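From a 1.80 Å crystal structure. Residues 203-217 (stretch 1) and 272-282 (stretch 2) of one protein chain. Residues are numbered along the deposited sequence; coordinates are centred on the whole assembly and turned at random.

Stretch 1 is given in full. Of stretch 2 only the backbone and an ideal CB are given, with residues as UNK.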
# COMPACT_ATOMS: atom_id res chain seq x y z
N ASP A 203 -18.77 3.87 -19.02
CA ASP A 203 -19.54 4.59 -20.06
C ASP A 203 -18.75 5.72 -20.69
O ASP A 203 -19.13 6.21 -21.71
CB ASP A 203 -20.85 5.11 -19.53
CG ASP A 203 -21.91 4.02 -19.37
OD1 ASP A 203 -21.82 2.99 -20.08
OD2 ASP A 203 -22.86 4.25 -18.60
N MSE A 204 -17.62 6.13 -20.08
CA MSE A 204 -16.71 7.01 -20.78
C MSE A 204 -16.36 6.37 -22.14
O MSE A 204 -16.40 7.00 -23.18
CB MSE A 204 -15.45 7.28 -19.97
CG MSE A 204 -15.73 8.17 -18.76
SE MSE A 204 -14.14 8.66 -17.81
CE MSE A 204 -13.54 10.04 -19.00
N PHE A 205 -16.08 5.07 -22.11
CA PHE A 205 -15.66 4.32 -23.29
C PHE A 205 -16.84 3.83 -24.09
O PHE A 205 -16.78 3.79 -25.31
CB PHE A 205 -14.76 3.16 -22.88
CG PHE A 205 -14.28 2.35 -24.04
CD1 PHE A 205 -13.32 2.87 -24.93
CD2 PHE A 205 -14.82 1.10 -24.26
CE1 PHE A 205 -12.91 2.12 -26.03
CE2 PHE A 205 -14.44 0.35 -25.37
CZ PHE A 205 -13.47 0.86 -26.24
N MSE A 206 -17.93 3.50 -23.42
CA MSE A 206 -19.09 3.05 -24.18
C MSE A 206 -19.68 4.16 -25.03
O MSE A 206 -20.22 3.91 -26.12
CB MSE A 206 -20.17 2.43 -23.29
CG MSE A 206 -19.71 1.34 -22.41
SE MSE A 206 -18.83 -0.17 -23.34
CE MSE A 206 -17.57 -0.76 -21.87
N GLY A 207 -19.62 5.39 -24.55
CA GLY A 207 -20.23 6.55 -25.23
C GLY A 207 -19.35 7.55 -25.96
O GLY A 207 -19.71 8.00 -27.04
N ILE A 208 -18.18 7.88 -25.42
CA ILE A 208 -17.42 9.04 -25.95
C ILE A 208 -16.76 8.79 -27.30
O ILE A 208 -16.93 9.61 -28.19
CB ILE A 208 -16.46 9.63 -24.90
CG1 ILE A 208 -17.30 10.07 -23.69
CG2 ILE A 208 -15.60 10.76 -25.48
CD1 ILE A 208 -16.43 10.49 -22.45
N PRO A 209 -16.10 7.62 -27.49
CA PRO A 209 -15.50 7.37 -28.81
C PRO A 209 -16.47 7.44 -29.98
O PRO A 209 -16.12 7.95 -31.06
CB PRO A 209 -14.87 5.99 -28.66
CG PRO A 209 -14.52 5.93 -27.17
CD PRO A 209 -15.79 6.52 -26.57
N ALA A 210 -17.70 6.94 -29.80
CA ALA A 210 -18.71 6.99 -30.85
C ALA A 210 -19.02 8.44 -31.23
O ALA A 210 -19.18 8.77 -32.41
CB ALA A 210 -19.98 6.29 -30.38
N VAL A 211 -19.20 9.28 -30.21
CA VAL A 211 -19.48 10.70 -30.43
C VAL A 211 -18.29 11.34 -31.13
O VAL A 211 -18.47 12.05 -32.10
CB VAL A 211 -19.88 11.42 -29.11
CG1 VAL A 211 -20.16 12.92 -29.39
CG2 VAL A 211 -21.13 10.75 -28.46
N ALA A 212 -17.06 11.11 -30.65
CA ALA A 212 -15.86 11.62 -31.31
C ALA A 212 -15.76 11.18 -32.79
O ALA A 212 -15.49 12.00 -33.68
CB ALA A 212 -14.57 11.22 -30.49
N GLN A 213 -16.02 9.91 -33.06
CA GLN A 213 -15.97 9.43 -34.44
C GLN A 213 -17.08 9.99 -35.30
O GLN A 213 -16.86 10.27 -36.49
CB GLN A 213 -15.95 7.89 -34.48
CG GLN A 213 -14.58 7.30 -34.06
CD GLN A 213 -13.49 7.59 -35.03
OE1 GLN A 213 -13.72 7.67 -36.23
NE2 GLN A 213 -12.27 7.75 -34.54
N MSE A 214 -18.26 10.15 -34.74
CA MSE A 214 -19.37 10.75 -35.50
C MSE A 214 -19.03 12.16 -35.94
O MSE A 214 -19.54 12.61 -36.98
CB MSE A 214 -20.69 10.83 -34.75
CG MSE A 214 -21.61 9.72 -34.86
SE MSE A 214 -22.03 8.96 -36.55
CE MSE A 214 -23.60 9.76 -37.06
N SER A 215 -18.17 12.87 -35.19
CA SER A 215 -17.75 14.20 -35.64
C SER A 215 -17.00 14.11 -36.97
O SER A 215 -16.99 15.08 -37.72
CB SER A 215 -16.88 14.92 -34.59
OG SER A 215 -15.53 14.51 -34.66
N ARG A 216 -16.39 12.97 -37.26
CA ARG A 216 -15.66 12.73 -38.50
C ARG A 216 -16.58 12.23 -39.61
O ARG A 216 -16.32 12.42 -40.81
CB ARG A 216 -14.56 11.67 -38.30
CG ARG A 216 -13.53 11.99 -37.23
CD ARG A 216 -12.54 10.85 -37.07
NE ARG A 216 -11.80 10.66 -38.31
CZ ARG A 216 -11.50 9.47 -38.88
NH1 ARG A 216 -11.85 8.28 -38.36
NH2 ARG A 216 -10.83 9.49 -40.02
N TYR A 217 -17.68 11.60 -39.21
CA TYR A 217 -18.59 10.91 -40.15
C TYR A 217 -19.71 11.78 -40.65
O TYR A 217 -20.12 11.65 -41.81
CB TYR A 217 -19.19 9.70 -39.44
CG TYR A 217 -19.98 8.75 -40.30
CD1 TYR A 217 -19.35 7.73 -41.00
CD2 TYR A 217 -21.35 8.81 -40.33
CE1 TYR A 217 -20.06 6.83 -41.74
CE2 TYR A 217 -22.07 7.92 -41.05
CZ TYR A 217 -21.43 6.95 -41.80
OH TYR A 217 -22.19 6.04 -42.52
N UNK A 272 -8.72 5.32 -19.69
CA UNK A 272 -7.44 5.64 -20.36
C UNK A 272 -7.59 5.54 -21.87
O UNK A 272 -7.10 6.40 -22.63
CB UNK A 272 -6.33 4.70 -19.88
N UNK A 273 -8.31 4.50 -22.29
CA UNK A 273 -8.58 4.25 -23.72
C UNK A 273 -9.48 5.32 -24.29
O UNK A 273 -9.30 5.73 -25.45
CB UNK A 273 -9.22 2.87 -23.92
N UNK A 274 -10.46 5.77 -23.52
CA UNK A 274 -11.32 6.89 -23.96
C UNK A 274 -10.51 8.14 -24.26
O UNK A 274 -10.69 8.80 -25.29
CB UNK A 274 -12.37 7.21 -22.89
N UNK A 275 -9.59 8.48 -23.36
CA UNK A 275 -8.71 9.63 -23.60
C UNK A 275 -7.92 9.45 -24.90
O UNK A 275 -7.80 10.38 -25.68
CB UNK A 275 -7.75 9.82 -22.42
N UNK A 276 -7.38 8.24 -25.15
CA UNK A 276 -6.69 7.97 -26.42
C UNK A 276 -7.61 8.11 -27.62
O UNK A 276 -7.23 8.74 -28.59
CB UNK A 276 -6.09 6.56 -26.40
N UNK A 277 -8.82 7.54 -27.56
CA UNK A 277 -9.74 7.65 -28.67
C UNK A 277 -10.13 9.09 -28.98
O UNK A 277 -10.25 9.49 -30.16
CB UNK A 277 -11.00 6.83 -28.38
N UNK A 278 -10.35 9.88 -27.93
CA UNK A 278 -10.71 11.29 -28.05
C UNK A 278 -9.55 12.12 -28.55
O UNK A 278 -9.70 12.92 -29.46
CB UNK A 278 -11.19 11.83 -26.70
N UNK A 279 -8.37 11.91 -27.97
CA UNK A 279 -7.18 12.62 -28.42
C UNK A 279 -6.73 12.26 -29.87
O UNK A 279 -6.07 13.06 -30.56
CB UNK A 279 -6.04 12.33 -27.44
N UNK A 280 -7.12 11.07 -30.34
CA UNK A 280 -6.92 10.73 -31.75
C UNK A 280 -7.75 11.60 -32.66
O UNK A 280 -7.41 11.77 -33.82
CB UNK A 280 -7.26 9.26 -32.00
N UNK A 281 -8.87 12.12 -32.18
CA UNK A 281 -9.82 12.86 -33.04
C UNK A 281 -9.69 14.38 -32.91
O UNK A 281 -9.78 15.12 -33.89
CB UNK A 281 -11.25 12.45 -32.70
N UNK A 282 -9.49 14.87 -31.69
CA UNK A 282 -9.46 16.31 -31.48
C UNK A 282 -8.36 16.98 -32.28
O UNK A 282 -7.22 16.54 -32.23
CB UNK A 282 -9.28 16.62 -29.99

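The two helices run nearly parallel, 8° between their N-to-C directions, with axes 8.6 Å apart at closest approach.

Position 272 has nothing of stretch 1 within 5.5 Å of its ideal CB. Stretch 1 sets no demand here. The residue is Leu272, and it makes no contact.

At position 273 the CA-to-CB bond points toward stretch 1, and the ideal CB lies 4.2 Å from Phe205 CD1. An aromatic ring is on offer, so an aliphatic side chain such as leucine, isoleucine or methionine would suit. The residue is Leu273. Its CD2 packs 3.5 Å from Phe205 CE1, in an oblique approach to the ring.

At position 274 the backbones are close: its CA is 5.1 Å from the CA of Phe205. The CA-to-CB bond points sideways. The ideal CB is 4.0 Å from Met204 O and 4.4 Å from Phe205 N, with Pro209 CG at 5.0 Å. Small or compact residues fit: alanine, serine, threonine, perhaps valine. The residue is Thr274, chi1 m. Its OG1 lies 3.1 Å from Phe205 CA, near the plane of the ring and at its edge. It is also 3.1 Å from Phe205 N, but the angle is poor and there is no hydrogen bond; this OG1 is hydrogen-bonded to a residue just outside one of the stretches. The methyl CG2 rests 3.8 Å from Ile208 CB. The side chain thus serves stretch 1 by packing.

The CA-to-CB bond at position 275 points away, and position 276 is out of reach. Stretch 1 does not choose between side chains at either. They are Ala275 and Cys276.

At position 277 the CA-to-CB bond points toward stretch 1, with the ideal CB 3.8 Å from Pro209 CG. The proline ring would suit an aliphatic residue, or the methylene part of a longer polar one. The residue is Glu277. Its CB lies 3.9 Å from Pro209 CG, and its OE2 is hydrogen-bonded elsewhere in the structure. A water accepts from Gln213 NE2 (2.9 Å) and donates to Glu277 O (2.7 Å), bridging the helices.

At position 278 the CA-to-CB bond points sideways. The ideal CB is 4.7 Å from Ile208 CG2 and 5.1 Å from Ala212 CB. That apolar surface suits leucine, isoleucine or methionine. The residue is Leu278, with CD1 4.1 Å from Ala212 CB and CD2 4.4 Å from Ile208 CG2.

Position 279 is out of reach, so many residues would do; it is Leu279. At position 280 the CA-to-CB bond points toward stretch 1, but nothing of it lies within 5.5 Å of the ideal CB, so many residues would do. It is Asp280.

At position 281 the CA-to-CB bond points toward stretch 1. The ideal CB is 4.2 Å from Ala212 CB, 4.8 Å from Arg216 CD and 5.1 Å from Ser215 OG. Valine, isoleucine or threonine could fill this hollow. The residue is Val281, a knob among Ala212, Gln213, Ser215 and Arg216. Its CG1 is 3.5 Å from Ala212 O, and its CG2 is 3.6 Å from Gln213 NE2.

At position 282 the CA-to-CB bond points away, and stretch 1 sets no demand. It is Leu282, which makes no contact.

Stretch 2, residues 272-282: LLTACELLDVL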
# COMPACT_ATOMS: atom_id res chain seq x y z
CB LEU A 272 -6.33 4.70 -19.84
CG LEU A 272 -4.87 5.19 -20.02
CD1 LEU A 272 -4.56 6.52 -19.26
CD2 LEU A 272 -3.89 4.08 -19.63
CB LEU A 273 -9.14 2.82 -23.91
CG LEU A 273 -9.41 2.29 -25.31
CD1 LEU A 273 -8.31 2.54 -26.27
CD2 LEU A 273 -9.73 0.79 -25.23
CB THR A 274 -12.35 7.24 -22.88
OG1 THR A 274 -13.18 6.09 -22.67
CG2 THR A 274 -13.24 8.39 -23.32
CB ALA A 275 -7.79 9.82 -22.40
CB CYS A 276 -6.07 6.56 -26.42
SG CYS A 276 -4.69 6.36 -25.25
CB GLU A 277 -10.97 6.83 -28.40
CG GLU A 277 -10.75 5.30 -28.38
CD GLU A 277 -10.59 4.70 -29.74
OE1 GLU A 277 -9.44 4.64 -30.21
OE2 GLU A 277 -11.59 4.20 -30.29
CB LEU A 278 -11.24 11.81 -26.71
CG LEU A 278 -11.71 13.26 -26.64
CD1 LEU A 278 -12.73 13.54 -27.71
CD2 LEU A 278 -12.26 13.59 -25.22
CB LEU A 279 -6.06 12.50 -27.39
CG LEU A 279 -6.27 13.25 -26.09
CD1 LEU A 279 -5.30 12.73 -25.08
CD2 LEU A 279 -6.19 14.78 -26.25
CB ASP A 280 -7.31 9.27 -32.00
CG ASP A 280 -6.26 8.26 -31.51
OD1 ASP A 280 -5.08 8.64 -31.23
OD2 ASP A 280 -6.62 7.04 -31.46
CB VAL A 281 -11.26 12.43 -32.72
CG1 VAL A 281 -12.25 13.25 -33.48
CG2 VAL A 281 -11.48 10.93 -33.03
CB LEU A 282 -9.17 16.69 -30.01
CG LEU A 282 -10.23 16.34 -28.97
CD1 LEU A 282 -9.78 16.82 -27.59
CD2 LEU A 282 -11.66 16.93 -29.37
O HOH W 1 -11.34 7.62 -31.83
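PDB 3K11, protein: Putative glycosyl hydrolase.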